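Local coordinates for thyroid hormone-inducible hepatic protein (Mus musculus, PDB 3ONT), which helps regulate lipogenesis, notably in the lactating mammary gland, and supports synthesis of triglycerides with medium-length fatty acid chains, at residues A[21-24]-A[25-29]; A[59-62]-A[63-67]. All coordinates share one frame; numbering follows the deposited sequence.

Contact 1: A[21-24]-A[25-29]; sequences RYSA and VVRNM
Tyr22 and Val26, one helical turn apart on helix 15-32, meet through a CH-pi contact: methyl CG2 of Val26 lies over one face of the phenol ring, 3.7 Å from the centroid of the Tyr22 ring and 21° off its normal. It is displaced toward the hydroxyl-bearing rim, with Val26 CG2 3.5 Å from Tyr22 CZ. The ring can swing forward along the helix because CG stands opposite the backbone N (chi1 178°). Its hydroxyl is hydrogen-bonded to the carbonyl oxygen of Leu65 on helix 58-73, while Tyr22 also packs against Thr134 of the second subunit. With an alanine here, the Val26 methyl would probably lose its aromatic cover and the Leu65 carbonyl a hydrogen-bond donor.

Among the polar side chains, Ser23 OG sits at the edge of the Arg27 guanidinium, near its plane, 3.6 Å from Arg27 NE. The two are linked through Asp73, whose carboxylate accepts a hydrogen bond from Ser23 OG and forms a salt bridge with Arg27 NH2.

The backbone supplies regular i to i+4 hydrogen bonds. Val26 N reaches Tyr22 O at 2.9 Å, and Arg27 N reaches Ser23 O at 3.0 Å; Val25 to Arg21 and Asn28 to Ala24 continue the ladder.

The chemistry thus divides by side of the helix. The apolar Tyr22-Val26 pair, whose buried tyrosine has an acceptor for its hydroxyl, packs on Cys69 of helix 58-73, whereas the Ser23-Arg27 pair converges on one acid, whose negative charge would probably be partly offset by the arginine.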
ATOM      1  N   ARG A  21       2.037  -5.858 -12.633  1.00 67.38           N
ATOM      2  CA  ARG A  21       3.015  -6.865 -13.044  1.00 66.46           C
ATOM      3  C   ARG A  21       2.721  -8.158 -12.263  1.00 64.20           C
ATOM      4  O   ARG A  21       2.691  -9.263 -12.825  1.00 63.54           O
ATOM      5  CB  ARG A  21       4.431  -6.404 -12.767  1.00 68.19           C
ATOM      6  CG  ARG A  21       5.377  -6.819 -13.846  1.00 74.79           C
ATOM      7  CD  ARG A  21       6.782  -7.141 -13.321  1.00 79.07           C
ATOM      8  NE  ARG A  21       7.417  -8.175 -14.160  1.00 83.23           N
ATOM      9  CZ  ARG A  21       8.429  -8.961 -13.777  1.00 84.96           C
ATOM     10  NH1 ARG A  21       8.951  -8.845 -12.558  1.00 85.26           N
ATOM     11  NH2 ARG A  21       8.916  -9.875 -14.619  1.00 86.95           N
ATOM     12  N   TYR A  22       2.459  -8.001 -10.967  1.00 61.29           N
ATOM     13  CA  TYR A  22       2.098  -9.118 -10.129  1.00 58.78           C
ATOM     14  C   TYR A  22       0.829  -9.784 -10.632  1.00 59.13           C
ATOM     15  O   TYR A  22       0.785 -11.016 -10.810  1.00 59.56           O
ATOM     16  CB  TYR A  22       1.920  -8.679  -8.688  1.00 57.30           C
ATOM     17  CG  TYR A  22       1.493  -9.811  -7.797  1.00 55.35           C
ATOM     18  CD1 TYR A  22       2.413 -10.768  -7.363  1.00 55.10           C
ATOM     19  CD2 TYR A  22       0.174  -9.929  -7.384  1.00 54.11           C
ATOM     20  CE1 TYR A  22       2.027 -11.813  -6.551  1.00 53.44           C
ATOM     21  CE2 TYR A  22      -0.214 -10.963  -6.557  1.00 54.64           C
ATOM     22  CZ  TYR A  22       0.719 -11.903  -6.152  1.00 53.37           C
ATOM     23  OH  TYR A  22       0.321 -12.942  -5.352  1.00 54.30           O
ATOM     24  N   SER A  23      -0.190  -8.966 -10.875  1.00 58.73           N
ATOM     25  CA  SER A  23      -1.466  -9.454 -11.359  1.00 57.94           C
ATOM     26  C   SER A  23      -1.321 -10.175 -12.700  1.00 57.91           C
ATOM     27  O   SER A  23      -2.027 -11.155 -12.960  1.00 58.13           O
ATOM     28  CB  SER A  23      -2.442  -8.297 -11.503  1.00 59.33           C
ATOM     29  OG  SER A  23      -3.698  -8.761 -11.955  1.00 60.90           O
ATOM     30  N   ALA A  24      -0.414  -9.696 -13.549  1.00 57.04           N
ATOM     31  CA  ALA A  24      -0.220 -10.323 -14.861  1.00 57.32           C
ATOM     32  C   ALA A  24       0.475 -11.667 -14.676  1.00 56.10           C
ATOM     33  O   ALA A  24       0.093 -12.646 -15.289  1.00 57.54           O
ATOM     34  CB  ALA A  24       0.574  -9.430 -15.804  1.00 56.80           C
ATOM     35  N   VAL A  25       1.475 -11.720 -13.805  1.00 54.01           N
ATOM     36  CA  VAL A  25       2.205 -12.955 -13.594  1.00 52.05           C
ATOM     37  C   VAL A  25       1.304 -14.020 -12.948  1.00 51.89           C
ATOM     38  O   VAL A  25       1.322 -15.196 -13.337  1.00 50.75           O
ATOM     39  CB  VAL A  25       3.480 -12.694 -12.785  1.00 50.92           C
ATOM     40  CG1 VAL A  25       4.079 -13.994 -12.275  1.00 49.21           C
ATOM     41  CG2 VAL A  25       4.482 -11.970 -13.666  1.00 49.20           C
ATOM     42  N   VAL A  26       0.486 -13.604 -11.990  1.00 51.23           N
ATOM     43  CA  VAL A  26      -0.382 -14.554 -11.336  1.00 51.22           C
ATOM     44  C   VAL A  26      -1.462 -15.046 -12.296  1.00 53.70           C
ATOM     45  O   VAL A  26      -1.779 -16.240 -12.294  1.00 54.68           O
ATOM     46  CB  VAL A  26      -0.983 -14.004 -10.017  1.00 51.11           C
ATOM     47  CG1 VAL A  26      -2.079 -14.936  -9.486  1.00 49.47           C
ATOM     48  CG2 VAL A  26       0.113 -13.816  -8.988  1.00 48.00           C
ATOM     49  N   ARG A  27      -2.017 -14.161 -13.127  1.00 56.07           N
ATOM     50  CA  ARG A  27      -2.996 -14.611 -14.127  1.00 59.01           C
ATOM     51  C   ARG A  27      -2.390 -15.584 -15.130  1.00 58.35           C
ATOM     52  O   ARG A  27      -3.019 -16.591 -15.475  1.00 58.52           O
ATOM     53  CB  ARG A  27      -3.695 -13.461 -14.824  1.00 63.08           C
ATOM     54  CG  ARG A  27      -4.839 -12.908 -13.989  1.00 69.89           C
ATOM     55  CD  ARG A  27      -5.073 -11.427 -14.288  1.00 76.04           C
ATOM     56  NE  ARG A  27      -6.147 -10.862 -13.469  1.00 81.04           N
ATOM     57  CZ  ARG A  27      -7.450 -11.032 -13.705  1.00 84.39           C
ATOM     58  NH1 ARG A  27      -7.863 -11.767 -14.741  1.00 85.89           N
ATOM     59  NH2 ARG A  27      -8.343 -10.470 -12.893  1.00 85.89           N
ATOM     60  N   ASN A  28      -1.165 -15.309 -15.562  1.00 56.44           N
ATOM     61  CA  ASN A  28      -0.454 -16.252 -16.380  1.00 57.00           C
ATOM     62  C   ASN A  28      -0.227 -17.580 -15.665  1.00 57.15           C
ATOM     63  O   ASN A  28      -0.371 -18.651 -16.286  1.00 58.78           O
ATOM     64  CB  ASN A  28       0.880 -15.704 -16.860  1.00 56.73           C
ATOM     65  CG  ASN A  28       1.548 -16.643 -17.845  1.00 58.90           C
ATOM     66  OD1 ASN A  28       2.603 -17.204 -17.561  1.00 58.15           O
ATOM     67  ND2 ASN A  28       0.899 -16.867 -18.995  1.00 59.87           N
HETATM   68  N   MSE A  29       0.134 -17.510 -14.378  1.00 55.51           N
HETATM   69  CA  MSE A  29       0.314 -18.695 -13.553  1.00 54.24           C
HETATM   70  C   MSE A  29      -0.962 -19.530 -13.563  1.00 56.09           C
HETATM   71  O   MSE A  29      -0.903 -20.757 -13.705  1.00 56.46           O
HETATM   72  CB  MSE A  29       0.669 -18.316 -12.119  1.00 52.64           C
HETATM   73  CG  MSE A  29       1.038 -19.486 -11.242  1.00 51.26           C
HETATM   74 SE   MSE A  29       1.283 -19.011  -9.368  1.00 52.70          SE
HETATM   75  CE  MSE A  29      -0.565 -18.500  -8.958  1.00 49.68           C
TER

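Contact 2: A[59-62]-A[63-67]; sequences YTYF and TMLKS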
ATOM      1  N   TYR A  59       0.969 -26.298  -3.217  1.00 49.51           N
ATOM      2  CA  TYR A  59      -0.413 -25.962  -3.503  1.00 47.30           C
ATOM      3  C   TYR A  59      -0.953 -24.882  -2.560  1.00 48.20           C
ATOM      4  O   TYR A  59      -1.728 -24.007  -2.990  1.00 49.86           O
ATOM      5  CB  TYR A  59      -1.309 -27.200  -3.519  1.00 47.02           C
ATOM      6  CG  TYR A  59      -2.770 -26.861  -3.697  1.00 46.18           C
ATOM      7  CD1 TYR A  59      -3.309 -26.649  -4.966  1.00 45.40           C
ATOM      8  CD2 TYR A  59      -3.608 -26.714  -2.589  1.00 46.80           C
ATOM      9  CE1 TYR A  59      -4.640 -26.320  -5.124  1.00 46.29           C
ATOM     10  CE2 TYR A  59      -4.934 -26.379  -2.734  1.00 46.71           C
ATOM     11  CZ  TYR A  59      -5.447 -26.188  -3.998  1.00 47.53           C
ATOM     12  OH  TYR A  59      -6.776 -25.858  -4.134  1.00 49.96           O
ATOM     13  N   THR A  60      -0.552 -24.928  -1.292  1.00 47.77           N
ATOM     14  CA  THR A  60      -0.958 -23.930  -0.313  1.00 48.62           C
ATOM     15  C   THR A  60      -0.411 -22.565  -0.723  1.00 50.13           C
ATOM     16  O   THR A  60      -1.076 -21.533  -0.583  1.00 50.65           O
ATOM     17  CB  THR A  60      -0.388 -24.261   1.071  1.00 50.07           C
ATOM     18  OG1 THR A  60      -0.558 -25.659   1.332  1.00 50.72           O
ATOM     19  CG2 THR A  60      -1.071 -23.449   2.169  1.00 49.37           C
ATOM     20  N   TYR A  61       0.807 -22.576  -1.251  1.00 50.40           N
ATOM     21  CA  TYR A  61       1.486 -21.375  -1.633  1.00 51.26           C
ATOM     22  C   TYR A  61       0.844 -20.750  -2.867  1.00 51.43           C
ATOM     23  O   TYR A  61       0.539 -19.548  -2.900  1.00 54.03           O
ATOM     24  CB  TYR A  61       2.938 -21.703  -1.912  1.00 53.20           C
ATOM     25  CG  TYR A  61       3.787 -20.487  -2.009  1.00 56.07           C
ATOM     26  CD1 TYR A  61       4.059 -19.722  -0.880  1.00 57.85           C
ATOM     27  CD2 TYR A  61       4.313 -20.084  -3.228  1.00 57.25           C
ATOM     28  CE1 TYR A  61       4.836 -18.590  -0.964  1.00 60.07           C
ATOM     29  CE2 TYR A  61       5.095 -18.938  -3.324  1.00 59.46           C
ATOM     30  CZ  TYR A  61       5.346 -18.205  -2.193  1.00 59.92           C
ATOM     31  OH  TYR A  61       6.116 -17.083  -2.281  1.00 63.21           O
ATOM     32  N   PHE A  62       0.674 -21.563  -3.893  1.00 49.44           N
ATOM     33  CA  PHE A  62      -0.105 -21.213  -5.063  1.00 48.07           C
ATOM     34  C   PHE A  62      -1.440 -20.559  -4.634  1.00 47.55           C
ATOM     35  O   PHE A  62      -1.790 -19.472  -5.084  1.00 46.94           O
ATOM     36  CB  PHE A  62      -0.292 -22.514  -5.846  1.00 47.60           C
ATOM     37  CG  PHE A  62      -1.268 -22.449  -6.963  1.00 47.35           C
ATOM     38  CD1 PHE A  62      -0.913 -21.914  -8.185  1.00 48.48           C
ATOM     39  CD2 PHE A  62      -2.534 -23.023  -6.821  1.00 48.96           C
ATOM     40  CE1 PHE A  62      -1.826 -21.911  -9.254  1.00 50.06           C
ATOM     41  CE2 PHE A  62      -3.455 -23.021  -7.868  1.00 48.89           C
ATOM     42  CZ  PHE A  62      -3.099 -22.462  -9.086  1.00 50.08           C
ATOM     43  N   THR A  63      -2.158 -21.197  -3.725  1.00 47.01           N
ATOM     44  CA  THR A  63      -3.403 -20.635  -3.229  1.00 47.83           C
ATOM     45  C   THR A  63      -3.224 -19.233  -2.646  1.00 49.37           C
ATOM     46  O   THR A  63      -4.026 -18.333  -2.921  1.00 51.39           O
ATOM     47  CB  THR A  63      -3.999 -21.575  -2.211  1.00 47.61           C
ATOM     48  OG1 THR A  63      -4.402 -22.743  -2.914  1.00 49.49           O
ATOM     49  CG2 THR A  63      -5.213 -21.001  -1.546  1.00 48.17           C
HETATM   50  N   MSE A  64      -2.172 -19.039  -1.858  1.00 49.42           N
HETATM   51  CA  MSE A  64      -1.917 -17.748  -1.241  1.00 49.57           C
HETATM   52  C   MSE A  64      -1.673 -16.690  -2.317  1.00 48.97           C
HETATM   53  O   MSE A  64      -2.238 -15.595  -2.261  1.00 48.46           O
HETATM   54  CB  MSE A  64      -0.733 -17.833  -0.282  1.00 50.27           C
HETATM   55  CG  MSE A  64      -0.517 -16.557   0.510  1.00 51.89           C
HETATM   56 SE   MSE A  64       1.181 -16.470   1.515  1.00 59.17          SE
HETATM   57  CE  MSE A  64       2.392 -16.353  -0.027  1.00 50.13           C
ATOM     58  N   LEU A  65      -0.825 -17.031  -3.286  1.00 48.73           N
ATOM     59  CA  LEU A  65      -0.525 -16.154  -4.396  1.00 49.26           C
ATOM     60  C   LEU A  65      -1.818 -15.692  -5.063  1.00 51.46           C
ATOM     61  O   LEU A  65      -2.009 -14.494  -5.281  1.00 52.15           O
ATOM     62  CB  LEU A  65       0.374 -16.867  -5.395  1.00 49.10           C
ATOM     63  CG  LEU A  65       1.817 -17.148  -4.969  1.00 48.94           C
ATOM     64  CD1 LEU A  65       2.515 -17.945  -6.046  1.00 48.41           C
ATOM     65  CD2 LEU A  65       2.563 -15.861  -4.703  1.00 48.12           C
ATOM     66  N   LYS A  66      -2.723 -16.631  -5.348  1.00 52.67           N
ATOM     67  CA  LYS A  66      -4.006 -16.294  -5.958  1.00 54.36           C
ATOM     68  C   LYS A  66      -4.819 -15.403  -5.055  1.00 55.77           C
ATOM     69  O   LYS A  66      -5.518 -14.486  -5.504  1.00 58.15           O
ATOM     70  CB  LYS A  66      -4.802 -17.545  -6.286  1.00 55.19           C
ATOM     71  CG  LYS A  66      -4.368 -18.206  -7.586  1.00 56.43           C
ATOM     72  CD  LYS A  66      -4.632 -19.703  -7.558  1.00 58.62           C
ATOM     73  CE  LYS A  66      -6.108 -20.084  -7.714  1.00 61.26           C
ATOM     74  NZ  LYS A  66      -6.327 -21.345  -6.945  1.00 63.54           N
ATOM     75  N   SER A  67      -4.714 -15.654  -3.767  1.00 55.90           N
ATOM     76  CA  SER A  67      -5.562 -14.961  -2.821  1.00 57.26           C
ATOM     77  C   SER A  67      -5.152 -13.480  -2.676  1.00 57.39           C
ATOM     78  O   SER A  67      -5.997 -12.582  -2.590  1.00 58.91           O
ATOM     79  CB  SER A  67      -5.523 -15.700  -1.504  1.00 56.80           C
ATOM     80  OG  SER A  67      -6.299 -15.019  -0.565  1.00 61.39           O
TER
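Tyr59 meets Thr63 through both its carbonyl and its ring. Tyr59 O accepts Thr63 N at 2.9 Å and Thr63 OG1 at 3.0 Å, the two donors arriving from opposite faces of the carbonyl plane. With OG1 placed beside its own backbone N (chi1 -68°), the threonine can fold back in this way, which also brings that oxygen over one face of the Tyr59 ring. At Thr60 the exchange is through the backbone, its carbonyl accepting Met64 N. Tyr61 comes next, with two apolar side chains approaching the same side of its ring obliquely, Met64 CE 3.4 Å from Tyr61 CE1 and Leu65 CD1 3.9 Å from Tyr61 CE2. Its carbonyl receives Leu65 N in a nearly straight bond (171°). Last, Phe62 offers a ring face to the aliphatic part of Lys66, whose CD stands 3.7 Å from the centroid of the Phe62 ring in a CH-pi contact; Lys66 NZ lies 3.5 Å from Phe62 CE2.

Helix 58-73 has several neighbours here. Phe62, Leu65 and Lys66 touch Met29 of helix 15-32, the Tyr61 hydroxyl is hydrogen-bonded to Glu112 of helix 110-113, and Met64 and Leu65 pack on Leu133 and Ala137 of the second subunit.

How the contacts relate
Contacts 1 and 2 are short stretches of about two and a half turns on successive helices, 15-32 and 58-73, with centres about 13 Å apart. Both are partly buried, but contact 1 has four exposed residues among those that touch, whereas contact 2 has none and is the more interior. They join directly, Met29 SE of contact 1 lying 3.7 Å from Leu65 CD1 of contact 2. Both also reach the second subunit, in keeping with a homodimeric helical bundle. Their chemistry follows these positions: contact 1 pairs an apolar inner side with an arginine-serine-acid group, whereas three aromatic residues in contact 2 gather threonine, selenomethionine, leucine and lysine around their rings.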